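Long-range contacts in fructosyl amine:oxygen oxidoreductase (PDB 4WCT), which oxidises fructosyl amines (Amadori products) with the help of a bound FAD, and so acts as a deglycating enzyme: residues M74-L79 with T93-A98; K100-D105 with Q392-G397; C260-G265 with R350-A355; F323-I328 with D450-I455. One frame throughout, in Å; residues are numbered along the deposited sequence. Where two conformers were deposited one is given.

Contact 1: residues M74-L79 with T93-A98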
loop_
_atom_site.group_PDB
_atom_site.type_symbol
_atom_site.label_atom_id
_atom_site.label_comp_id
_atom_site.label_asym_id
_atom_site.label_seq_id
_atom_site.Cartn_x
_atom_site.Cartn_y
_atom_site.Cartn_z
ATOM N N MET A 74 -0.503 -2.186 10.073
ATOM C CA MET A 74 -1.958 -2.193 10.219
ATOM C C MET A 74 -2.305 -1.300 11.425
ATOM O O MET A 74 -1.766 -1.468 12.516
ATOM C CB MET A 74 -2.470 -3.626 10.471
ATOM C CG MET A 74 -3.912 -3.741 11.053
ATOM S SD MET A 74 -5.155 -3.167 9.924
ATOM C CE MET A 74 -6.450 -2.545 10.996
ATOM N N GLU A 75 -3.256 -0.396 11.233
ATOM C CA GLU A 75 -3.755 0.421 12.332
ATOM C C GLU A 75 -5.210 0.750 12.088
ATOM O O GLU A 75 -5.599 1.159 10.986
ATOM C CB GLU A 75 -2.975 1.714 12.460
ATOM C CG GLU A 75 -3.385 2.445 13.747
ATOM C CD GLU A 75 -2.941 3.878 13.813
ATOM O OE1 GLU A 75 -2.548 4.435 12.761
ATOM O OE2 GLU A 75 -2.988 4.437 14.938
ATOM N N HIS A 76 -5.994 0.655 13.148
ATOM C CA HIS A 76 -7.362 1.103 13.151
ATOM C C HIS A 76 -7.571 2.075 14.332
ATOM O O HIS A 76 -7.261 1.747 15.480
ATOM C CB HIS A 76 -8.308 -0.086 13.325
ATOM C CG HIS A 76 -9.726 0.328 13.543
ATOM N ND1 HIS A 76 -10.393 1.145 12.655
ATOM C CD2 HIS A 76 -10.538 0.194 14.615
ATOM C CE1 HIS A 76 -11.579 1.456 13.151
ATOM N NE2 HIS A 76 -11.707 0.857 14.323
ATOM N N SER A 77 -8.185 3.220 14.050
ATOM C CA SER A 77 -8.551 4.195 15.087
ATOM C C SER A 77 -10.024 4.576 14.953
ATOM O O SER A 77 -10.507 4.888 13.869
ATOM C CB SER A 77 -7.704 5.454 14.943
ATOM O OG SER A 77 -6.341 5.108 15.001
ATOM N N GLU A 78 -10.750 4.471 16.059
ATOM C CA GLU A 78 -12.077 5.050 16.120
ATOM C C GLU A 78 -11.926 6.558 16.406
ATOM O O GLU A 78 -11.046 6.985 17.158
ATOM C CB GLU A 78 -12.886 4.391 17.244
ATOM C CG GLU A 78 -13.234 2.929 17.036
ATOM C CD GLU A 78 -14.151 2.676 15.840
ATOM O OE1 GLU A 78 -14.790 3.604 15.293
ATOM O OE2 GLU A 78 -14.212 1.517 15.405
ATOM N N LEU A 79 -12.810 7.348 15.825
ATOM C CA LEU A 79 -12.697 8.788 15.863
ATOM C C LEU A 79 -13.807 9.320 16.764
ATOM O O LEU A 79 -14.885 8.726 16.826
ATOM C CB LEU A 79 -12.869 9.336 14.455
ATOM C CG LEU A 79 -11.745 8.886 13.521
ATOM C CD1 LEU A 79 -12.033 9.380 12.122
ATOM C CD2 LEU A 79 -10.366 9.314 13.987
ATOM N N THR A 93 -14.077 3.257 8.687
ATOM C CA THR A 93 -14.963 2.155 8.262
ATOM C C THR A 93 -14.185 1.030 7.572
ATOM O O THR A 93 -14.328 -0.160 7.930
ATOM C CB THR A 93 -16.061 2.669 7.333
ATOM O OG1 THR A 93 -16.836 3.663 8.011
ATOM C CG2 THR A 93 -16.933 1.525 6.850
ATOM N N PHE A 94 -13.278 1.411 6.676
ATOM C CA PHE A 94 -12.388 0.426 6.035
ATOM C C PHE A 94 -11.529 -0.299 7.070
ATOM O O PHE A 94 -11.475 -1.531 7.082
ATOM C CB PHE A 94 -11.496 1.078 4.991
ATOM C CG PHE A 94 -12.207 1.407 3.708
ATOM C CD1 PHE A 94 -12.608 0.398 2.846
ATOM C CD2 PHE A 94 -12.342 2.708 3.293
ATOM C CE1 PHE A 94 -13.167 0.686 1.619
ATOM C CE2 PHE A 94 -12.993 3.010 2.112
ATOM C CZ PHE A 94 -13.341 2.002 1.231
ATOM N N THR A 95 -10.847 0.445 7.930
ATOM C CA THR A 95 -9.916 -0.202 8.899
ATOM C C THR A 95 -10.607 -0.980 10.014
ATOM O O THR A 95 -10.068 -1.947 10.519
ATOM C CB THR A 95 -8.881 0.760 9.499
ATOM O OG1 THR A 95 -9.499 1.865 10.172
ATOM C CG2 THR A 95 -7.977 1.304 8.383
ATOM N N ARG A 96 -11.811 -0.572 10.371
ATOM C CA ARG A 96 -12.588 -1.325 11.341
ATOM C C ARG A 96 -12.839 -2.720 10.828
ATOM O O ARG A 96 -12.657 -3.721 11.555
ATOM C CB ARG A 96 -13.924 -0.620 11.611
ATOM C CG ARG A 96 -14.675 -1.178 12.803
ATOM C CD ARG A 96 -16.024 -0.509 12.996
ATOM N NE ARG A 96 -15.874 0.929 13.188
ATOM C CZ ARG A 96 -16.263 1.850 12.307
ATOM N NH1 ARG A 96 -17.036 1.532 11.281
ATOM N NH2 ARG A 96 -16.038 3.121 12.567
ATOM N N ALA A 97 -13.336 -2.793 9.602
ATOM C CA ALA A 97 -13.595 -4.079 8.962
ATOM C C ALA A 97 -12.306 -4.883 8.816
ATOM O O ALA A 97 -12.276 -6.110 9.016
ATOM C CB ALA A 97 -14.227 -3.872 7.590
ATOM N N ALA A 98 -11.233 -4.205 8.436
ATOM C CA ALA A 98 -9.982 -4.899 8.206
ATOM C C ALA A 98 -9.489 -5.501 9.509
ATOM O O ALA A 98 -9.014 -6.633 9.520
ATOM C CB ALA A 98 -8.935 -3.954 7.617
HETATM O O HOH W 1 -8.220 3.975 11.161
#
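Thr95, on the helix 86-102, meets His76 just past the end of strand 72-75. Thr95 OG1 lies in the imidazole plane, 2.7 Å from His76 ND1, in a nearly straight hydrogen bond whose proton could belong to either atom. The same hydroxyl holds a water that also takes the N-H of Ser77, while the methyl, Thr95 CG2, packs on Glu75 O at 3.5 Å. Next comes Arg96, whose CA sits over one face of the His76 ring, a CH-pi contact of 3.6 Å to the centroid. With CG anti to the backbone N (chi1 -168°) and a bend at chi3, its chain runs past the ring to Glu78. There the nearly coplanar guanidinium and carboxylate form a side-on salt bridge, Arg96 NE to Glu78 OE2 at 2.8 Å and Arg96 NH2 to Glu78 OE1 at 3.0 Å, both on syn lone pairs. Met74 CE lies 3.7 Å from Thr95 O and also reaches the small Ala98 CB. Glu78 OE2 is met by His76 NE2 too, at 2.8 Å, from above the carboxylate plane. Both imidazole nitrogens are therefore bonded, which fixes the ring's rotation, and the arginine probably favours a charged Glu78.

Contact 2: residues K100-D105 with Q392-G397; sequences KAWKTD and QMPTIG
Ala101 and Pro394 bring the backbones closest, their CA atoms 6.0 Å apart, where the last part of helix 86-102 passes the first turn of helix 393-404. In that turn the carbonyl of Gln392 accepts from the amides of both Thr395 and Ile396. Ala101 has a methyl short enough to let the backbones approach, and Ala101 CB touches Pro394 CB and Thr395 CG2, each at 3.6 Å. Trp102 holds CG anti to the carbonyl carbon (chi1 -82°), which puts one face of its indole against Pro394. Pro394 CG lies over the five-membered ring in a CH-pi contact, although the modelled separation is doubtfully short. Proline suits the first turn of a helix, where no backbone N-H is needed for an i to i-4 bond, and its ring turns CG and CD toward the indole. Met393, its side chain about 7 Å from the FAD, adds a contact of 4.1 Å between its CB and Trp102 CZ2. Trp102 NE1 is taken up by the carbonyl of Met391. At the margin one water donates to both Asp105 OD2 and Pro394 O; the same carboxylate forms a salt bridge with Arg46. With no direct hydrogen bond between the segments, the join rests on shape and dispersion.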
loop_
_atom_site.group_PDB
_atom_site.type_symbol
_atom_site.label_atom_id
_atom_site.label_comp_id
_atom_site.label_asym_id
_atom_site.label_seq_id
_atom_site.Cartn_x
_atom_site.Cartn_y
_atom_site.Cartn_z
ATOM N N LYS A 100 -11.094 -6.399 12.205
ATOM C CA LYS A 100 -11.937 -7.535 12.586
ATOM C C LYS A 100 -11.555 -8.778 11.808
ATOM O O LYS A 100 -11.425 -9.879 12.355
ATOM C CB LYS A 100 -13.396 -7.155 12.360
ATOM C CG LYS A 100 -14.370 -8.297 12.613
ATOM C CD LYS A 100 -15.819 -7.803 12.551
ATOM C CE LYS A 100 -16.790 -8.929 12.916
ATOM N NZ LYS A 100 -18.168 -8.717 12.397
ATOM N N ALA A 101 -11.312 -8.616 10.521
ATOM C CA ALA A 101 -10.959 -9.734 9.667
ATOM C C ALA A 101 -9.532 -10.262 9.865
ATOM O O ALA A 101 -9.328 -11.464 9.832
ATOM C CB ALA A 101 -11.206 -9.362 8.205
ATOM N N TRP A 102 -8.566 -9.395 10.165
ATOM C CA TRP A 102 -7.226 -9.824 10.476
ATOM C C TRP A 102 -7.234 -10.706 11.704
ATOM O O TRP A 102 -6.302 -11.485 11.907
ATOM C CB TRP A 102 -6.289 -8.620 10.728
ATOM C CG TRP A 102 -5.755 -7.988 9.471
ATOM C CD1 TRP A 102 -5.967 -6.707 9.080
ATOM C CD2 TRP A 102 -4.866 -8.561 8.509
ATOM N NE1 TRP A 102 -5.280 -6.447 7.926
ATOM C CE2 TRP A 102 -4.670 -7.591 7.508
ATOM C CE3 TRP A 102 -4.337 -9.847 8.309
ATOM C CZ2 TRP A 102 -3.874 -7.834 6.368
ATOM C CZ3 TRP A 102 -3.523 -10.068 7.209
ATOM C CH2 TRP A 102 -3.312 -9.054 6.254
ATOM N N LYS A 103 -8.217 -10.502 12.588
ATOM C CA LYS A 103 -8.249 -11.238 13.829
ATOM C C LYS A 103 -9.066 -12.515 13.690
ATOM O O LYS A 103 -9.138 -13.307 14.654
ATOM C CB LYS A 103 -8.831 -10.361 14.943
ATOM C CG LYS A 103 -7.868 -9.254 15.349
ATOM C CD LYS A 103 -8.312 -8.543 16.619
ATOM C CE LYS A 103 -9.606 -7.762 16.466
ATOM N NZ LYS A 103 -9.871 -6.805 17.598
ATOM N N THR A 104 -9.752 -12.708 12.562
ATOM C CA THR A 104 -10.771 -13.763 12.473
ATOM C C THR A 104 -10.687 -14.647 11.219
ATOM O O THR A 104 -10.921 -15.859 11.275
ATOM C CB THR A 104 -12.190 -13.167 12.616
ATOM O OG1 THR A 104 -12.394 -12.782 13.977
ATOM C CG2 THR A 104 -13.268 -14.192 12.265
ATOM N N ASP A 105 -10.495 -14.037 10.055
ATOM C CA ASP A 105 -10.607 -14.790 8.790
ATOM C C ASP A 105 -9.454 -15.776 8.673
ATOM O O ASP A 105 -8.282 -15.360 8.686
ATOM C CB ASP A 105 -10.571 -13.805 7.611
ATOM C CG ASP A 105 -10.814 -14.447 6.259
ATOM O OD1 ASP A 105 -10.440 -15.628 6.024
ATOM O OD2 ASP A 105 -11.321 -13.678 5.374
ATOM N N GLN A 392 -5.673 -3.139 4.225
ATOM C CA GLN A 392 -7.041 -3.408 3.821
ATOM C C GLN A 392 -7.211 -4.817 3.210
ATOM O O GLN A 392 -8.337 -5.193 2.889
ATOM C CB GLN A 392 -7.499 -2.400 2.742
ATOM C CG GLN A 392 -7.166 -0.923 3.018
ATOM C CD GLN A 392 -7.720 -0.402 4.337
ATOM O OE1 GLN A 392 -8.720 -0.919 4.862
ATOM N NE2 GLN A 392 -7.074 0.643 4.879
ATOM N N MET A 393 -6.125 -5.573 3.065
ATOM C CA MET A 393 -6.132 -6.811 2.279
ATOM C C MET A 393 -7.293 -7.761 2.576
ATOM O O MET A 393 -7.857 -8.326 1.649
ATOM C CB MET A 393 -4.819 -7.569 2.402
ATOM C CG MET A 393 -4.636 -8.622 1.322
ATOM S SD MET A 393 -3.222 -9.703 1.619
ATOM C CE MET A 393 -1.902 -8.506 1.518
ATOM N N PRO A 394 -7.605 -8.004 3.873
ATOM C CA PRO A 394 -8.595 -9.064 4.143
ATOM C C PRO A 394 -9.998 -8.703 3.628
ATOM O O PRO A 394 -10.758 -9.610 3.278
ATOM C CB PRO A 394 -8.621 -9.149 5.666
ATOM C CG PRO A 394 -7.325 -8.558 6.117
ATOM C CD PRO A 394 -7.047 -7.457 5.118
ATOM N N THR A 395 -10.327 -7.418 3.578
ATOM C CA THR A 395 -11.697 -6.953 3.411
ATOM C C THR A 395 -11.895 -6.112 2.164
ATOM O O THR A 395 -13.013 -5.897 1.746
ATOM C CB THR A 395 -12.146 -6.127 4.647
ATOM O OG1 THR A 395 -11.044 -5.294 5.096
ATOM C CG2 THR A 395 -12.554 -7.054 5.752
ATOM N N ILE A 396 -10.804 -5.637 1.561
ATOM C CA ILE A 396 -10.964 -4.718 0.429
ATOM C C ILE A 396 -11.685 -5.386 -0.759
ATOM O O ILE A 396 -12.544 -4.770 -1.405
ATOM C CB ILE A 396 -9.616 -4.105 0.004
ATOM C CG1 ILE A 396 -9.861 -2.860 -0.874
ATOM C CG2 ILE A 396 -8.771 -5.151 -0.681
ATOM C CD1 ILE A 396 -10.291 -1.639 -0.108
ATOM N N GLY A 397 -11.461 -6.682 -0.950
ATOM C CA GLY A 397 -12.197 -7.423 -1.951
ATOM C C GLY A 397 -13.689 -7.468 -1.694
ATOM O O GLY A 397 -14.469 -7.572 -2.638
HETATM O O HOH W 2 -11.841 -11.186 5.337
#

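Contact 3: residues C260-G265 with R350-A355; sequences CHIQMG and RPLSFA
Phe354 turns its CG anti to the backbone N (chi1 -178°), while His261 keeps its CG anti to the carbonyl carbon (chi1 -69°), and the two side chains run side by side on one face of the sheet. Phe354 CD2 lies over the centre of the imidazole face, 3.7 Å from His261 CE1, so that the edge of the phenyl meets the face of the histidine with planes 56° apart. Glu295 takes His261 ND1, which holds the imidazole in place. Between the backbones, His261 N gives to Phe354 O and Ser353 N to His261 O, both at 2.8 Å. Strands 253-263 and 352-362 are antiparallel neighbours in the large mixed sheet, paired here at Cys260 and Ala355, a non-hydrogen-bonded pair; the chain turns a corner at Ser353. The small side chains of that pair pack CB to CB at 3.8 Å on the other face, and Leu352 CD2 touches Cys260 SG at 3.7 Å. Arg350 is long enough to reach Gln263 O: Ile262 CG2 packs on Arg350 CB at 3.7 Å, and Arg350 NH2 donates to Gln263 O at 3.0 Å, in the guanidinium plane. Glu268 gives the same NH2 a salt bridge, and a water connects Arg350 NE with Gln263 O.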
loop_
_atom_site.group_PDB
_atom_site.type_symbol
_atom_site.label_atom_id
_atom_site.label_comp_id
_atom_site.label_asym_id
_atom_site.label_seq_id
_atom_site.Cartn_x
_atom_site.Cartn_y
_atom_site.Cartn_z
ATOM N N CYS A 260 14.709 -0.960 2.701
ATOM C CA CYS A 260 15.934 -1.741 2.703
ATOM C C CYS A 260 15.901 -2.684 3.887
ATOM O O CYS A 260 15.134 -2.490 4.826
ATOM C CB CYS A 260 17.187 -0.855 2.711
ATOM S SG CYS A 260 17.404 0.260 4.114
ATOM N N HIS A 261 16.727 -3.718 3.817
ATOM C CA HIS A 261 16.778 -4.772 4.807
ATOM C C HIS A 261 18.187 -4.877 5.346
ATOM O O HIS A 261 19.138 -4.757 4.583
ATOM C CB HIS A 261 16.449 -6.138 4.212
ATOM C CG HIS A 261 15.029 -6.338 3.774
ATOM N ND1 HIS A 261 14.565 -7.577 3.385
ATOM C CD2 HIS A 261 14.003 -5.476 3.571
ATOM C CE1 HIS A 261 13.330 -7.462 2.938
ATOM N NE2 HIS A 261 12.943 -6.214 3.118
ATOM N N ILE A 262 18.301 -5.211 6.626
ATOM C CA ILE A 262 19.548 -5.606 7.295
ATOM C C ILE A 262 19.373 -7.047 7.774
ATOM O O ILE A 262 18.323 -7.382 8.363
ATOM C CB ILE A 262 19.826 -4.713 8.541
ATOM C CG1 ILE A 262 20.098 -3.278 8.114
ATOM C CG2 ILE A 262 21.002 -5.262 9.335
ATOM C CD1 ILE A 262 20.278 -2.308 9.254
ATOM N N GLN A 263 20.386 -7.873 7.581
ATOM C CA GLN A 263 20.343 -9.249 8.015
ATOM C C GLN A 263 20.801 -9.374 9.462
ATOM O O GLN A 263 21.920 -8.980 9.781
ATOM C CB GLN A 263 21.305 -10.056 7.116
ATOM C CG GLN A 263 21.521 -11.472 7.603
ATOM C CD GLN A 263 20.293 -12.298 7.401
ATOM O OE1 GLN A 263 19.982 -12.702 6.266
ATOM N NE2 GLN A 263 19.653 -12.685 8.505
ATOM N N MET A 264 19.912 -9.831 10.341
ATOM C CA MET A 264 20.229 -9.966 11.751
ATOM C C MET A 264 20.899 -11.300 11.996
ATOM O O MET A 264 20.648 -12.278 11.294
ATOM C CB MET A 264 18.959 -9.836 12.609
ATOM C CG MET A 264 18.183 -8.534 12.378
ATOM S SD MET A 264 19.140 -7.030 12.648
ATOM C CE MET A 264 19.142 -7.015 14.423
ATOM N N GLY A 265 21.778 -11.329 12.986
ATOM C CA GLY A 265 22.455 -12.584 13.347
ATOM C C GLY A 265 21.591 -13.487 14.215
ATOM O O GLY A 265 20.544 -13.094 14.733
ATOM N N ARG A 350 25.384 -1.243 9.498
ATOM C CA ARG A 350 25.336 -2.618 8.987
ATOM C C ARG A 350 25.081 -2.583 7.486
ATOM O O ARG A 350 24.320 -1.745 6.975
ATOM C CB ARG A 350 24.232 -3.404 9.658
ATOM C CG ARG A 350 24.477 -3.626 11.141
ATOM C CD ARG A 350 25.319 -4.852 11.391
ATOM N NE ARG A 350 24.501 -6.050 11.344
ATOM C CZ ARG A 350 23.900 -6.604 12.405
ATOM N NH1 ARG A 350 24.234 -6.245 13.639
ATOM N NH2 ARG A 350 23.130 -7.649 12.209
ATOM N N PRO A 351 25.702 -3.505 6.761
ATOM C CA PRO A 351 25.432 -3.585 5.332
ATOM C C PRO A 351 24.006 -3.963 5.016
ATOM O O PRO A 351 23.364 -4.688 5.771
ATOM C CB PRO A 351 26.394 -4.672 4.844
ATOM C CG PRO A 351 26.652 -5.504 6.029
ATOM C CD PRO A 351 26.533 -4.626 7.238
ATOM N N LEU A 352 23.498 -3.423 3.921
ATOM C CA LEU A 352 22.164 -3.760 3.471
ATOM C C LEU A 352 22.221 -5.108 2.781
ATOM O O LEU A 352 23.118 -5.371 1.976
ATOM C CB LEU A 352 21.621 -2.710 2.506
ATOM C CG LEU A 352 21.531 -1.286 3.018
ATOM C CD1 LEU A 352 20.864 -0.438 1.934
ATOM C CD2 LEU A 352 20.789 -1.208 4.361
ATOM N N SER A 353 21.213 -5.935 3.041
ATOM C CA SER A 353 21.109 -7.228 2.408
ATOM C C SER A 353 20.173 -7.252 1.221
ATOM O O SER A 353 20.158 -8.225 0.418
ATOM C CB SER A 353 20.716 -8.267 3.438
ATOM O OG SER A 353 19.428 -8.031 3.948
ATOM N N PHE A 354 19.299 -6.244 1.168
ATOM C CA PHE A 354 18.254 -6.126 0.126
ATOM C C PHE A 354 17.768 -4.692 0.138
ATOM O O PHE A 354 17.730 -4.070 1.192
ATOM C CB PHE A 354 17.088 -7.039 0.419
ATOM C CG PHE A 354 16.003 -7.005 -0.631
ATOM C CD1 PHE A 354 16.228 -7.518 -1.897
ATOM C CD2 PHE A 354 14.770 -6.435 -0.350
ATOM C CE1 PHE A 354 15.224 -7.469 -2.873
ATOM C CE2 PHE A 354 13.794 -6.344 -1.320
ATOM C CZ PHE A 354 14.015 -6.860 -2.578
ATOM N N ALA A 355 17.327 -4.192 -1.015
ATOM C CA ALA A 355 16.625 -2.927 -1.052
ATOM C C ALA A 355 15.804 -2.848 -2.339
ATOM O O ALA A 355 16.167 -3.467 -3.354
ATOM C CB ALA A 355 17.607 -1.758 -0.979
HETATM O O HOH W 3 22.906 -7.135 6.481
HETATM O O HOH W 4 24.328 -7.446 8.853
#

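Contact 4: residues F323-I328 with D450-I455; sequences FAKHQI and DQWTKI
Two irregular segments dock here without forming a sheet: residues 450-455, near the C-terminal end of the modelled chain, and residues 323-328, in the loop that leads from strand 318-320 to helix 330-343. Gln327 and Thr453 make the polar half of the join. The amide of Gln327, with CG anti to the carbonyl carbon (chi1 -59°) and a bend at chi2 (-61°), bonds with both backbone groups of Ile455: Gln327 NE2 gives to Ile455 O at 3.0 Å, in the amide plane and on a carbonyl lone pair, and Gln327 OE1 accepts from Ile455 N at 3.0 Å, a donor tilted out of the carbonyl plane. A glutamine fits because one end donates and the other accepts, as a peptide group does. Gln327 OE1 also accepts from Thr453 OG1 at 2.7 Å, this time in the carbonyl plane on a lone pair, and the hydroxyl in turn accepts from Ile328 N. Ile328 O receives the N-H of Thr453 in a nearly straight bond, 170° at the hydrogen. Each of these polar groups of the buried Gln327 and Thr453 side chains is thereby matched.

Trp452 makes the apolar half. Lys325, extended as far as CE and turned at chi4, lies over one face of the Trp452 indole, CD in a CH-pi contact with the six-membered ring and Lys325 NZ 4.9 Å from the centroid of the five-membered ring, a cation-pi geometry; lysine provides both a long greasy stem and a charge. The carbonyl oxygen of Gln327 lies at the indole's edge, and Ile328 C packs 3.4 Å from Trp452 CE3. Farther out, Phe323 CZ reaches Trp452 CH2 at 4.0 Å, the tryptophan carbon lying near the plane of the phenyl ring.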
loop_
_atom_site.group_PDB
_atom_site.type_symbol
_atom_site.label_atom_id
_atom_site.label_comp_id
_atom_site.label_asym_id
_atom_site.label_seq_id
_atom_site.Cartn_x
_atom_site.Cartn_y
_atom_site.Cartn_z
ATOM N N PHE A 323 8.801 2.069 -12.798
ATOM C CA PHE A 323 9.724 1.054 -13.249
ATOM C C PHE A 323 10.198 0.256 -12.034
ATOM O O PHE A 323 10.201 0.770 -10.909
ATOM C CB PHE A 323 10.927 1.681 -13.948
ATOM C CG PHE A 323 11.755 2.564 -13.063
ATOM C CD1 PHE A 323 11.451 3.899 -12.890
ATOM C CD2 PHE A 323 12.841 2.063 -12.413
ATOM C CE1 PHE A 323 12.274 4.719 -12.129
ATOM C CE2 PHE A 323 13.643 2.856 -11.620
ATOM C CZ PHE A 323 13.320 4.184 -11.424
ATOM N N ALA A 324 10.642 -0.969 -12.262
ATOM C CA ALA A 324 11.063 -1.831 -11.132
ATOM C C ALA A 324 12.557 -1.735 -10.896
ATOM O O ALA A 324 13.347 -1.601 -11.855
ATOM C CB ALA A 324 10.668 -3.270 -11.440
ATOM N N LYS A 325 12.975 -1.760 -9.621
ATOM C CA LYS A 325 14.392 -1.813 -9.293
ATOM C C LYS A 325 14.600 -2.337 -7.884
ATOM O O LYS A 325 13.960 -1.841 -6.933
ATOM C CB LYS A 325 15.039 -0.429 -9.421
ATOM C CG LYS A 325 16.547 -0.465 -9.499
ATOM C CD LYS A 325 17.099 0.791 -10.146
ATOM C CE LYS A 325 18.608 0.815 -10.109
ATOM N NZ LYS A 325 19.233 0.115 -11.249
ATOM N N HIS A 326 15.473 -3.348 -7.775
ATOM C CA HIS A 326 15.919 -3.896 -6.507
ATOM C C HIS A 326 17.182 -3.216 -5.978
ATOM O O HIS A 326 18.189 -3.864 -5.692
ATOM C CB HIS A 326 16.117 -5.390 -6.620
ATOM C CG HIS A 326 14.829 -6.144 -6.626
ATOM N ND1 HIS A 326 14.778 -7.506 -6.407
ATOM C CD2 HIS A 326 13.551 -5.703 -6.542
ATOM C CE1 HIS A 326 13.509 -7.879 -6.315
ATOM N NE2 HIS A 326 12.747 -6.811 -6.475
ATOM N N GLN A 327 17.150 -1.895 -6.036
ATOM C CA GLN A 327 18.088 -1.021 -5.311
ATOM C C GLN A 327 17.284 0.196 -4.875
ATOM O O GLN A 327 16.157 0.377 -5.318
ATOM C CB GLN A 327 19.237 -0.546 -6.236
ATOM C CG GLN A 327 20.112 -1.621 -6.891
ATOM C CD GLN A 327 20.876 -2.522 -5.947
ATOM O OE1 GLN A 327 21.024 -2.254 -4.754
ATOM N NE2 GLN A 327 21.414 -3.619 -6.512
ATOM N N ILE A 328 17.880 1.066 -4.057
ATOM C CA ILE A 328 17.276 2.349 -3.726
ATOM C C ILE A 328 18.299 3.456 -3.917
ATOM O O ILE A 328 19.517 3.168 -3.988
ATOM C CB ILE A 328 16.709 2.417 -2.273
ATOM C CG1 ILE A 328 17.817 2.219 -1.233
ATOM C CG2 ILE A 328 15.542 1.422 -2.135
ATOM C CD1 ILE A 328 17.320 2.269 0.200
ATOM N N ASP A 450 24.552 6.315 -11.296
ATOM C CA ASP A 450 25.521 5.822 -10.347
ATOM C C ASP A 450 25.162 6.190 -8.909
ATOM O O ASP A 450 25.952 5.997 -7.991
ATOM C CB ASP A 450 26.919 6.364 -10.668
ATOM C CG ASP A 450 26.980 7.868 -10.628
ATOM O OD1 ASP A 450 25.935 8.532 -10.436
ATOM O OD2 ASP A 450 28.044 8.395 -10.976
ATOM N N GLN A 451 23.917 6.609 -8.701
ATOM C CA GLN A 451 23.443 7.164 -7.445
ATOM C C GLN A 451 22.547 6.154 -6.699
ATOM O O GLN A 451 21.737 6.567 -5.876
ATOM C CB GLN A 451 22.627 8.426 -7.753
ATOM C CG GLN A 451 22.028 9.157 -6.556
ATOM C CD GLN A 451 23.073 9.701 -5.624
ATOM O OE1 GLN A 451 24.253 9.802 -5.986
ATOM N NE2 GLN A 451 22.663 10.017 -4.386
ATOM N N TRP A 452 22.681 4.866 -7.001
ATOM C CA TRP A 452 21.846 3.824 -6.381
ATOM C C TRP A 452 22.715 2.905 -5.522
ATOM O O TRP A 452 23.927 2.781 -5.742
ATOM C CB TRP A 452 21.149 3.013 -7.471
ATOM C CG TRP A 452 20.168 3.769 -8.243
ATOM C CD1 TRP A 452 20.416 4.619 -9.287
ATOM C CD2 TRP A 452 18.751 3.753 -8.070
ATOM N NE1 TRP A 452 19.240 5.091 -9.801
ATOM C CE2 TRP A 452 18.198 4.576 -9.076
ATOM C CE3 TRP A 452 17.879 3.028 -7.250
ATOM C CZ2 TRP A 452 16.820 4.723 -9.242
ATOM C CZ3 TRP A 452 16.535 3.174 -7.425
ATOM C CH2 TRP A 452 16.005 4.011 -8.406
ATOM N N THR A 453 22.089 2.205 -4.570
ATOM C CA THR A 453 22.750 1.112 -3.893
ATOM C C THR A 453 23.202 0.063 -4.919
ATOM O O THR A 453 22.702 0.012 -6.062
ATOM C CB THR A 453 21.843 0.468 -2.812
ATOM O OG1 THR A 453 20.601 0.045 -3.393
ATOM C CG2 THR A 453 21.541 1.472 -1.692
ATOM N N LYS A 454 24.178 -0.733 -4.494
ATOM C CA LYS A 454 24.839 -1.716 -5.350
ATOM C C LYS A 454 24.880 -3.055 -4.635
ATOM O O LYS A 454 25.814 -3.841 -4.787
ATOM C CB LYS A 454 26.227 -1.196 -5.765
ATOM C CG LYS A 454 26.102 0.012 -6.688
ATOM C CD LYS A 454 27.351 0.904 -6.681
ATOM C CE LYS A 454 27.100 2.201 -7.471
ATOM N NZ LYS A 454 26.529 3.311 -6.629
ATOM N N ILE A 455 23.739 -3.407 -4.054
ATOM C CA ILE A 455 23.623 -4.649 -3.327
ATOM C C ILE A 455 23.704 -5.798 -4.313
ATOM O O ILE A 455 23.003 -5.811 -5.306
ATOM C CB ILE A 455 22.293 -4.720 -2.535
ATOM C CG1 ILE A 455 22.244 -3.578 -1.509
ATOM C CG2 ILE A 455 22.175 -6.061 -1.809
ATOM C CD1 ILE A 455 20.836 -3.219 -1.082
#

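Overall arrangement
From the N terminus, contact 1 closes first, a short loop joining the end of strand 72-75 to helix 86-102. Contact 2 opens next, from the last part of that same helix, and closes nearly three hundred residues later on helix 393-404; the two contacts touch, Ala98 and Thr395 packing between them. Contact 3 is nested inside the long loop of contact 2 and pairs two strands of the large mixed sheet. Contact 4 crosses both contacts 2 and 3, bringing the C-terminal segment back to the loop before helix 330-343. It meets contact 3 through Ile455 and His326, while contacts 1 and 4 lie on opposite sides of the chain's centre, about 34 Å between centres.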